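Local coordinates for protein glycoside Hydrolase Family 43_12 (Metagenome, PDB 7JVH) that probably hydrolyses glycosidic bonds in arabinose- or xylose-containing plant glycans, as a gut-metagenome member of subfamily 12 of glycoside hydrolase family 43, at residues Gln527-Tyr530 / Glu535-Asn538; Leu167-Ile172 / Lys205-Asp210; Asp39-Lys44 / Leu357-Lys362; Asn406-Lys409 / Gly415-Met418. All blocks are in the same frame, centred on the assembly; numbering follows the deposited sequence.

Overall arrangement
Contact 3 brackets the propeller in sequence: residues 39-44 precede the propeller of five four-stranded sheets and residues 357-362 follow it. Contact 2 lies inside that long loop, where the second blade passes into the third. Contacts 4 and 1 come afterwards, in series, and are two hairpins of one antiparallel sheet of the C-terminal concanavalin A-like sandwich, their centres about 25 Å apart. Contacts 1 and 2 mark far sides of the protein, with centres about 53 Å apart, while contact 3 is about 31 Å from contact 1 and 40 Å from contact 2, centre to centre. N-terminal strand 28-37 joins the sandwich sheet, so the sandwich takes strands from before and after the propeller in the sequence.

Contact 1: residues Gln527-Tyr530 / Glu535-Asn538; sequences QFSY and EKKN
The amides of Gln527 and Asn538 lie flat on each other, their planes 9° apart, with Gln527 NE2 3.5 Å from Asn538 CG and Gln527 CD 3.6 Å from Asn538 ND2. Beside them Ser529, in a non-hydrogen-bonded pair with Asn538, brings its OG to 3.3 Å from CE of the extended Lys536 side chain. Tyr530 and Lys537, whose side chains lie on the opposite face, form the hydrogen-bonded pair: Tyr530 N gives a 3.0 Å bond to Lys537 O, and Lys537 N returns one to Tyr530 O. The aliphatic part of Lys537 crosses the tyrosine at a slant, CD meeting Tyr530 OH at 3.5 Å. This is the antiparallel hairpin of strands 525-531 and 536-544 in the concanavalin A-like sandwich; Phe528 and Tyr530 face the other sheet, touching Leu486 and Leu484. Two bonds from NE2 hold the Gln527 amide: one of 2.7 Å to a lone pair of Phe528 O, which lies in the plane of the Gln527 amide, and one to Gly540 O. With an alanine here, both carbonyls would probably lose this donor and the Asn538 amide its flat partner, leaving it freer to turn. Strand 515-522 pairs along the other edge of strand 525-531, Thr520 touching Gln527.

Contact 2: residues Leu167-Ile172 / Lys205-Asp210; sequences LHFGGI and KIWEYD
Phe169 and Trp207 are brought together by their first torsions. Phe169 sets CG between its backbone N and carbonyl carbon (chi1 57°), while Trp207 places CG anti to its carbonyl carbon (chi1 -64°). The nearest approach is made by a methylene and not by the phenyl rim: Phe169 CB comes to 4.0 Å from Trp207 NE1 and to 4.1 Å from Trp207 CZ2. The phenyl ring and the five-membered ring of the indole meet at a slant, planes 34° apart and centroids separated by 5.5 Å. His188 completes the cluster, since its ring meets both aromatic rings and its NE2 is hydrogen-bonded to Trp207 NE1, which ties down the polar edge of the indole.

Farther along, Leu167 offers a methyl to the rim of a second aromatic, with Leu167 CD2 near the plane of the Tyr209 ring and 4.3 Å from Tyr209 CE1. The hydroxyl of Tyr209 has its own partner in Asp214, and Leu167 also packs on Ile138 of the preceding blade. Asn149 ND2 bonds both Phe169 O and Gly171 O, pinning the loop to that same blade. The arrangement is a blade-to-blade connection of the five-bladed beta-propeller of family 43: the loop leaving strand 165-166 lies against strand 203-210 of the next blade before entering strand 175-178.

Contact 3: residues Asp39-Lys44 / Leu357-Lys362; sequences DDIYAK and LSIKQK
Ile41 and Tyr42 of the short helix 40-43 pack on Ile359, just ahead of strand 360-362, where the chain segments leading into and out of the propeller run close together. In Ile359, chi1 of -155° turns CG1 toward the tyrosine, and chi2 of 70° brings CD1 up beside it. Tyr42 CE1 is 3.5 Å from Ile359 CG1 and 3.6 Å from Ile359 CD1, the two side chains crossing at about a right angle. The end of Ile359 reaches on toward the phenol oxygen, with CD1 4.0 Å from Tyr42 OH. Ile41 slides past Ile359 in the opposite direction, its CG1 3.9 Å from Ile359 CB, while its CG2 sits 3.7 Å above the centre of one face of the Tyr42 ring. The phenol is thus touched by both isoleucines.

In the fold, helix 40-43 follows strand 28-37 of the sandwich, and strand 360-362 pairs with strand 51-53 in a small two-stranded sheet, so the contact lies in the joint between the two domains. A leucine in place of Tyr42 would probably leave Tyr53 without its edge-to-face partner, strip the weak hydrogen bond from Gln58 NE2, and open a gap beside Ile359 CD1. Charges hold the start of the helix: Asp39, at the N-cap position, forms a salt bridge through OD2 with Arg323, which the Tyr42 side chain also touches, and Asp40 OD1 forms one with Lys442 at the start of sandwich strand 442-451.

Contact 4: residues Asn406-Lys409 / Gly415-Met418; sequences NFIK and GLQM
Lys409 and Gln417 form the hydrogen-bonded pair of an antiparallel ladder, with Lys409 N bonded to Gln417 O at 2.9 Å and the return bond from Gln417 N to Lys409 O weak, bent to 134° at the hydrogen. Gln417 CB leans in to 3.2 Å from Lys409 O on this face of the sheet. The other face is apolar. Ile408 and Met418, a selenomethionine in the crystal, sit opposite each other as a non-hydrogen-bonded pair and run side by side, with Ile408 CG1 3.7 Å from Met418 CB. Leu416 crosses Ile408 and wedges one methyl against its branch, CD2 lying 3.8 Å from Ile408 CG2. The Met418 chain bends at its last torsion (chi3 80°), which carries CE back to 4.0 Å from Ile408 CD1. Phe407 flanks Met418 on the same side and points the same way; the selenium lies at the edge of its ring, 5.4 Å from the centroid, a Met-aromatic contact. Beyond them Leu434, Met563 and Val565 of the facing sheet close over Ile408, Leu416 and Met418, while Phe30 of strand 28-37 adjoins Leu416 and Met418. Gly415 accepts a positive phi at the entry to the second strand. The whole is a beta hairpin at an edge of one sheet of the concanavalin A-like sandwich, one face buried between the sheets and the other carrying Lys409 and Gln417.

Contact 1: residues Gln527-Tyr530 / Glu535-Asn538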
# COMPACT_ATOMS: atom_id res chain seq x y z
N GLN A 527 -16.48 -16.32 -4.84
CA GLN A 527 -17.26 -17.51 -4.50
C GLN A 527 -16.62 -18.13 -3.27
O GLN A 527 -15.45 -18.50 -3.29
CB GLN A 527 -17.27 -18.52 -5.64
CG GLN A 527 -17.88 -19.88 -5.27
CD GLN A 527 -19.37 -19.80 -4.93
OE1 GLN A 527 -20.15 -19.47 -5.80
NE2 GLN A 527 -19.76 -20.10 -3.66
N PHE A 528 -17.42 -18.23 -2.20
CA PHE A 528 -17.00 -18.80 -0.94
C PHE A 528 -17.32 -20.31 -0.91
O PHE A 528 -18.16 -20.80 -1.66
CB PHE A 528 -17.67 -18.05 0.21
CG PHE A 528 -17.01 -16.73 0.54
CD1 PHE A 528 -17.31 -15.58 -0.18
CD2 PHE A 528 -16.09 -16.63 1.56
CE1 PHE A 528 -16.72 -14.37 0.13
CE2 PHE A 528 -15.48 -15.41 1.87
CZ PHE A 528 -15.80 -14.28 1.15
N SER A 529 -16.61 -21.03 -0.03
CA SER A 529 -16.79 -22.45 0.15
C SER A 529 -16.23 -22.84 1.49
O SER A 529 -15.45 -22.10 2.10
CB SER A 529 -16.07 -23.25 -0.95
OG SER A 529 -14.65 -23.18 -0.81
N TYR A 530 -16.63 -24.05 1.93
CA TYR A 530 -16.13 -24.68 3.14
C TYR A 530 -15.86 -26.14 2.84
O TYR A 530 -16.51 -26.73 1.98
CB TYR A 530 -17.12 -24.53 4.29
CG TYR A 530 -18.44 -25.24 4.12
CD1 TYR A 530 -19.39 -24.78 3.22
CD2 TYR A 530 -18.75 -26.37 4.89
CE1 TYR A 530 -20.60 -25.42 3.07
CE2 TYR A 530 -19.97 -27.02 4.76
CZ TYR A 530 -20.89 -26.54 3.85
OH TYR A 530 -22.09 -27.18 3.70
N GLU A 535 -15.09 -33.37 2.07
CA GLU A 535 -15.71 -32.81 0.87
C GLU A 535 -15.85 -31.27 0.90
O GLU A 535 -16.06 -30.67 1.96
CB GLU A 535 -17.09 -33.45 0.72
CG GLU A 535 -17.85 -33.17 -0.56
CD GLU A 535 -19.31 -33.59 -0.46
OE1 GLU A 535 -19.73 -34.32 0.49
OE2 GLU A 535 -20.07 -33.19 -1.37
N LYS A 536 -15.73 -30.66 -0.29
CA LYS A 536 -15.76 -29.21 -0.48
C LYS A 536 -17.07 -28.79 -1.14
O LYS A 536 -17.40 -29.28 -2.21
CB LYS A 536 -14.60 -28.76 -1.36
CG LYS A 536 -14.58 -27.27 -1.65
CD LYS A 536 -13.38 -26.90 -2.51
CE LYS A 536 -13.38 -25.42 -2.85
NZ LYS A 536 -12.61 -25.10 -4.06
N LYS A 537 -17.78 -27.85 -0.50
CA LYS A 537 -19.06 -27.35 -0.99
C LYS A 537 -19.05 -25.83 -1.04
O LYS A 537 -18.55 -25.17 -0.13
CB LYS A 537 -20.20 -27.79 -0.07
CG LYS A 537 -20.31 -29.28 0.15
CD LYS A 537 -21.21 -29.58 1.34
CE LYS A 537 -21.69 -31.03 1.36
NZ LYS A 537 -21.87 -31.52 2.75
N ASN A 538 -19.60 -25.28 -2.12
CA ASN A 538 -19.88 -23.86 -2.26
C ASN A 538 -20.95 -23.45 -1.26
O ASN A 538 -21.90 -24.17 -1.05
CB ASN A 538 -20.37 -23.56 -3.67
CG ASN A 538 -19.24 -23.42 -4.67
OD1 ASN A 538 -18.07 -23.48 -4.31
ND2 ASN A 538 -19.60 -23.22 -5.94

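Contact 2: residues Leu167-Ile172 / Lys205-Asp210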
# COMPACT_ATOMS: atom_id res chain seq x y z
N LEU A 167 5.91 18.31 12.23
CA LEU A 167 6.35 19.41 11.38
C LEU A 167 5.21 20.40 11.13
O LEU A 167 4.06 20.02 10.91
CB LEU A 167 6.88 18.86 10.06
CG LEU A 167 7.90 17.72 10.19
CD1 LEU A 167 8.17 17.10 8.83
CD2 LEU A 167 9.19 18.19 10.84
N HIS A 168 5.57 21.69 11.13
CA HIS A 168 4.61 22.80 11.19
C HIS A 168 4.30 23.41 9.82
O HIS A 168 4.55 24.59 9.59
CB HIS A 168 5.12 23.87 12.15
CG HIS A 168 5.31 23.39 13.56
ND1 HIS A 168 6.15 24.02 14.46
CD2 HIS A 168 4.77 22.34 14.22
CE1 HIS A 168 6.12 23.38 15.61
NE2 HIS A 168 5.29 22.36 15.50
N PHE A 169 3.70 22.60 8.94
CA PHE A 169 3.19 23.06 7.65
C PHE A 169 2.05 22.15 7.24
O PHE A 169 1.99 21.01 7.68
CB PHE A 169 4.30 23.09 6.60
CG PHE A 169 4.99 21.76 6.41
CD1 PHE A 169 4.52 20.85 5.47
CD2 PHE A 169 6.11 21.41 7.16
CE1 PHE A 169 5.15 19.63 5.27
CE2 PHE A 169 6.73 20.19 6.98
CZ PHE A 169 6.26 19.30 6.03
N GLY A 170 1.15 22.67 6.40
CA GLY A 170 0.00 21.93 5.91
C GLY A 170 0.28 21.22 4.60
O GLY A 170 1.41 21.16 4.15
N GLY A 171 -0.77 20.68 3.99
CA GLY A 171 -0.69 19.96 2.74
C GLY A 171 -0.12 18.57 2.94
O GLY A 171 0.04 18.09 4.08
N ILE A 172 0.23 17.93 1.81
CA ILE A 172 0.73 16.54 1.81
C ILE A 172 2.00 16.38 0.98
O ILE A 172 2.49 17.35 0.37
CB ILE A 172 -0.35 15.60 1.25
CG1 ILE A 172 -0.66 15.92 -0.22
CG2 ILE A 172 -1.62 15.69 2.11
CD1 ILE A 172 -1.74 15.04 -0.81
N LYS A 205 5.61 23.94 -2.53
CA LYS A 205 6.19 24.88 -1.61
C LYS A 205 7.47 24.28 -1.07
O LYS A 205 7.52 23.10 -0.79
CB LYS A 205 5.22 25.13 -0.46
CG LYS A 205 5.66 26.26 0.48
CD LYS A 205 4.54 26.68 1.42
CE LYS A 205 3.43 27.40 0.67
NZ LYS A 205 2.28 27.72 1.54
N ILE A 206 8.51 25.12 -0.92
CA ILE A 206 9.78 24.70 -0.36
C ILE A 206 10.09 25.50 0.91
O ILE A 206 9.69 26.66 1.04
CB ILE A 206 10.92 24.83 -1.39
CG1 ILE A 206 12.19 24.14 -0.88
CG2 ILE A 206 11.21 26.29 -1.74
CD1 ILE A 206 13.25 23.98 -1.97
N TRP A 207 10.78 24.84 1.86
CA TRP A 207 11.21 25.42 3.13
C TRP A 207 12.65 25.02 3.36
O TRP A 207 13.04 23.91 3.01
CB TRP A 207 10.43 24.81 4.29
CG TRP A 207 8.96 25.06 4.32
CD1 TRP A 207 8.01 24.39 3.63
CD2 TRP A 207 8.27 26.02 5.14
NE1 TRP A 207 6.77 24.87 3.94
CE2 TRP A 207 6.89 25.88 4.86
CE3 TRP A 207 8.68 26.99 6.06
CZ2 TRP A 207 5.92 26.68 5.47
CZ3 TRP A 207 7.71 27.78 6.67
CH2 TRP A 207 6.35 27.63 6.36
N GLU A 208 13.42 25.91 3.98
CA GLU A 208 14.70 25.55 4.57
C GLU A 208 14.38 24.72 5.82
O GLU A 208 13.38 24.96 6.49
CB GLU A 208 15.52 26.79 4.94
CG GLU A 208 17.00 26.51 5.21
CD GLU A 208 17.83 27.79 5.35
OE1 GLU A 208 17.41 28.84 4.81
OE2 GLU A 208 18.90 27.76 6.00
N TYR A 209 15.24 23.73 6.11
CA TYR A 209 15.01 22.77 7.18
C TYR A 209 16.16 22.84 8.16
O TYR A 209 17.32 22.95 7.77
CB TYR A 209 14.88 21.35 6.59
CG TYR A 209 14.48 20.23 7.54
CD1 TYR A 209 13.13 19.96 7.81
CD2 TYR A 209 15.44 19.41 8.13
CE1 TYR A 209 12.77 18.92 8.66
CE2 TYR A 209 15.09 18.37 8.98
CZ TYR A 209 13.75 18.12 9.24
OH TYR A 209 13.41 17.08 10.09
N ASP A 210 15.82 22.80 9.45
CA ASP A 210 16.78 22.86 10.53
C ASP A 210 17.06 21.44 11.00
O ASP A 210 16.18 20.78 11.56
CB ASP A 210 16.23 23.71 11.68
CG ASP A 210 17.25 23.92 12.79
OD1 ASP A 210 17.94 22.95 13.17
OD2 ASP A 210 17.37 25.06 13.28

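Contact 3: residues Asp39-Lys44 / Leu357-Lys362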
# COMPACT_ATOMS: atom_id res chain seq x y z
N ASP A 39 -3.23 -14.83 -12.02
CA ASP A 39 -3.49 -13.85 -13.05
C ASP A 39 -3.08 -14.33 -14.45
O ASP A 39 -2.04 -14.99 -14.62
CB ASP A 39 -2.82 -12.51 -12.73
CG ASP A 39 -3.63 -11.67 -11.75
OD1 ASP A 39 -4.89 -11.87 -11.68
OD2 ASP A 39 -3.01 -10.81 -11.07
N ASP A 40 -3.93 -14.00 -15.43
CA ASP A 40 -3.76 -14.33 -16.83
C ASP A 40 -2.43 -13.81 -17.39
O ASP A 40 -1.72 -14.52 -18.10
CB ASP A 40 -4.92 -13.75 -17.64
CG ASP A 40 -6.26 -14.35 -17.27
OD1 ASP A 40 -6.32 -15.41 -16.62
OD2 ASP A 40 -7.28 -13.75 -17.65
N ILE A 41 -2.11 -12.55 -17.07
CA ILE A 41 -1.00 -11.83 -17.66
C ILE A 41 0.35 -12.55 -17.48
O ILE A 41 1.19 -12.54 -18.37
CB ILE A 41 -0.92 -10.36 -17.14
CG1 ILE A 41 -0.07 -9.49 -18.07
CG2 ILE A 41 -0.38 -10.31 -15.73
CD1 ILE A 41 -0.74 -9.20 -19.40
N TYR A 42 0.55 -13.15 -16.30
CA TYR A 42 1.80 -13.82 -15.96
C TYR A 42 1.87 -15.19 -16.63
O TYR A 42 2.94 -15.60 -17.10
CB TYR A 42 1.94 -13.97 -14.45
CG TYR A 42 1.87 -12.66 -13.70
CD1 TYR A 42 2.79 -11.66 -13.96
CD2 TYR A 42 0.88 -12.40 -12.75
CE1 TYR A 42 2.76 -10.47 -13.29
CE2 TYR A 42 0.83 -11.20 -12.07
CZ TYR A 42 1.77 -10.23 -12.35
OH TYR A 42 1.75 -9.03 -11.69
N ALA A 43 0.72 -15.89 -16.66
CA ALA A 43 0.59 -17.19 -17.31
C ALA A 43 0.83 -17.12 -18.83
O ALA A 43 1.41 -18.03 -19.41
CB ALA A 43 -0.78 -17.78 -17.01
N LYS A 44 0.37 -16.03 -19.44
CA LYS A 44 0.52 -15.76 -20.87
C LYS A 44 1.86 -15.15 -21.28
O LYS A 44 2.17 -15.13 -22.47
CB LYS A 44 -0.59 -14.84 -21.36
CG LYS A 44 -2.01 -15.41 -21.25
CD LYS A 44 -3.09 -14.41 -21.64
CE LYS A 44 -2.63 -13.61 -22.86
NZ LYS A 44 -3.77 -13.06 -23.63
N LEU A 357 2.55 0.18 -21.05
CA LEU A 357 3.47 -0.66 -20.28
C LEU A 357 3.24 -2.15 -20.55
O LEU A 357 2.12 -2.54 -20.85
CB LEU A 357 3.24 -0.37 -18.80
CG LEU A 357 3.64 1.01 -18.32
CD1 LEU A 357 3.20 1.21 -16.88
CD2 LEU A 357 5.14 1.20 -18.43
N SER A 358 4.31 -2.93 -20.50
CA SER A 358 4.16 -4.36 -20.52
C SER A 358 4.65 -4.90 -19.20
O SER A 358 5.47 -4.28 -18.51
CB SER A 358 4.88 -5.01 -21.71
OG SER A 358 6.22 -4.60 -21.74
N ILE A 359 4.14 -6.08 -18.87
CA ILE A 359 4.43 -6.80 -17.64
C ILE A 359 5.90 -7.20 -17.48
O ILE A 359 6.37 -7.35 -16.36
CB ILE A 359 3.50 -8.02 -17.54
CG1 ILE A 359 3.32 -8.42 -16.09
CG2 ILE A 359 3.99 -9.16 -18.41
CD1 ILE A 359 2.51 -7.45 -15.26
N LYS A 360 6.62 -7.33 -18.61
CA LYS A 360 8.02 -7.75 -18.62
C LYS A 360 8.95 -6.61 -18.92
O LYS A 360 8.69 -5.83 -19.81
CB LYS A 360 8.24 -8.83 -19.66
CG LYS A 360 7.57 -10.14 -19.29
CD LYS A 360 7.31 -10.99 -20.51
CE LYS A 360 8.53 -11.71 -20.99
NZ LYS A 360 8.40 -12.11 -22.42
N GLN A 361 10.04 -6.59 -18.18
CA GLN A 361 11.13 -5.60 -18.31
C GLN A 361 12.43 -6.38 -18.26
O GLN A 361 12.47 -7.38 -17.54
CB GLN A 361 11.17 -4.69 -17.09
CG GLN A 361 9.92 -3.85 -16.90
CD GLN A 361 9.94 -2.72 -17.87
OE1 GLN A 361 10.96 -2.08 -18.04
NE2 GLN A 361 8.83 -2.48 -18.54
N LYS A 362 13.45 -5.94 -18.98
CA LYS A 362 14.74 -6.65 -18.89
C LYS A 362 15.33 -6.28 -17.54
O LYS A 362 15.18 -5.14 -17.16
CB LYS A 362 15.62 -6.23 -20.05
CG LYS A 362 14.88 -5.99 -21.36
CD LYS A 362 15.73 -5.41 -22.46
CE LYS A 362 15.30 -4.03 -22.90
NZ LYS A 362 14.92 -3.98 -24.33

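Contact 4: residues Asn406-Lys409 / Gly415-Met418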
# COMPACT_ATOMS: atom_id res chain seq x y z
N ASN A 406 -2.66 -7.03 20.28
CA ASN A 406 -3.83 -6.90 21.14
C ASN A 406 -4.84 -8.06 21.06
O ASN A 406 -5.76 -8.11 21.86
CB ASN A 406 -4.59 -5.59 20.85
CG ASN A 406 -3.82 -4.36 21.27
OD1 ASN A 406 -2.84 -4.43 22.00
ND2 ASN A 406 -4.28 -3.22 20.79
N PHE A 407 -4.67 -8.95 20.07
CA PHE A 407 -5.59 -10.07 19.88
C PHE A 407 -5.04 -11.37 19.28
O PHE A 407 -5.82 -12.26 18.99
CB PHE A 407 -6.80 -9.61 19.04
CG PHE A 407 -6.45 -9.18 17.65
CD1 PHE A 407 -6.48 -10.08 16.59
CD2 PHE A 407 -6.15 -7.85 17.38
CE1 PHE A 407 -6.18 -9.67 15.30
CE2 PHE A 407 -5.85 -7.44 16.09
CZ PHE A 407 -5.85 -8.34 15.05
N ILE A 408 -3.72 -11.45 19.09
CA ILE A 408 -3.07 -12.64 18.55
C ILE A 408 -1.99 -13.16 19.50
O ILE A 408 -1.27 -12.37 20.10
CB ILE A 408 -2.48 -12.38 17.13
CG1 ILE A 408 -3.44 -12.91 16.05
CG2 ILE A 408 -1.13 -13.05 16.93
CD1 ILE A 408 -3.47 -12.11 14.77
N LYS A 409 -1.92 -14.48 19.63
CA LYS A 409 -0.82 -15.17 20.28
C LYS A 409 -0.53 -16.44 19.49
O LYS A 409 -1.42 -17.01 18.89
CB LYS A 409 -1.16 -15.53 21.72
CG LYS A 409 -1.21 -14.34 22.66
CD LYS A 409 -1.74 -14.75 24.03
CE LYS A 409 -1.08 -13.99 25.17
NZ LYS A 409 -1.25 -14.71 26.46
N GLY A 415 0.09 -21.81 15.20
CA GLY A 415 -1.22 -21.37 14.75
C GLY A 415 -1.60 -20.04 15.37
O GLY A 415 -1.15 -19.71 16.47
N LEU A 416 -2.43 -19.27 14.64
CA LEU A 416 -2.94 -17.98 15.11
C LEU A 416 -4.11 -18.15 16.07
O LEU A 416 -5.26 -18.27 15.65
CB LEU A 416 -3.41 -17.11 13.93
CG LEU A 416 -2.38 -16.33 13.15
CD1 LEU A 416 -3.06 -15.42 12.15
CD2 LEU A 416 -1.49 -15.52 14.07
N GLN A 417 -3.79 -18.15 17.37
CA GLN A 417 -4.76 -18.05 18.45
C GLN A 417 -5.20 -16.59 18.54
O GLN A 417 -4.40 -15.75 18.94
CB GLN A 417 -4.11 -18.43 19.77
CG GLN A 417 -4.34 -19.86 20.21
CD GLN A 417 -3.73 -20.12 21.57
OE1 GLN A 417 -3.84 -19.30 22.49
NE2 GLN A 417 -3.08 -21.29 21.72
N MSE A 418 -6.44 -16.28 18.15
CA MSE A 418 -6.87 -14.89 18.22
C MSE A 418 -8.19 -14.77 18.99
O MSE A 418 -9.11 -15.56 18.83
CB MSE A 418 -6.85 -14.24 16.83
CG MSE A 418 -7.96 -14.58 15.86
SE MSE A 418 -7.72 -13.49 14.20
CE MSE A 418 -6.34 -14.42 13.16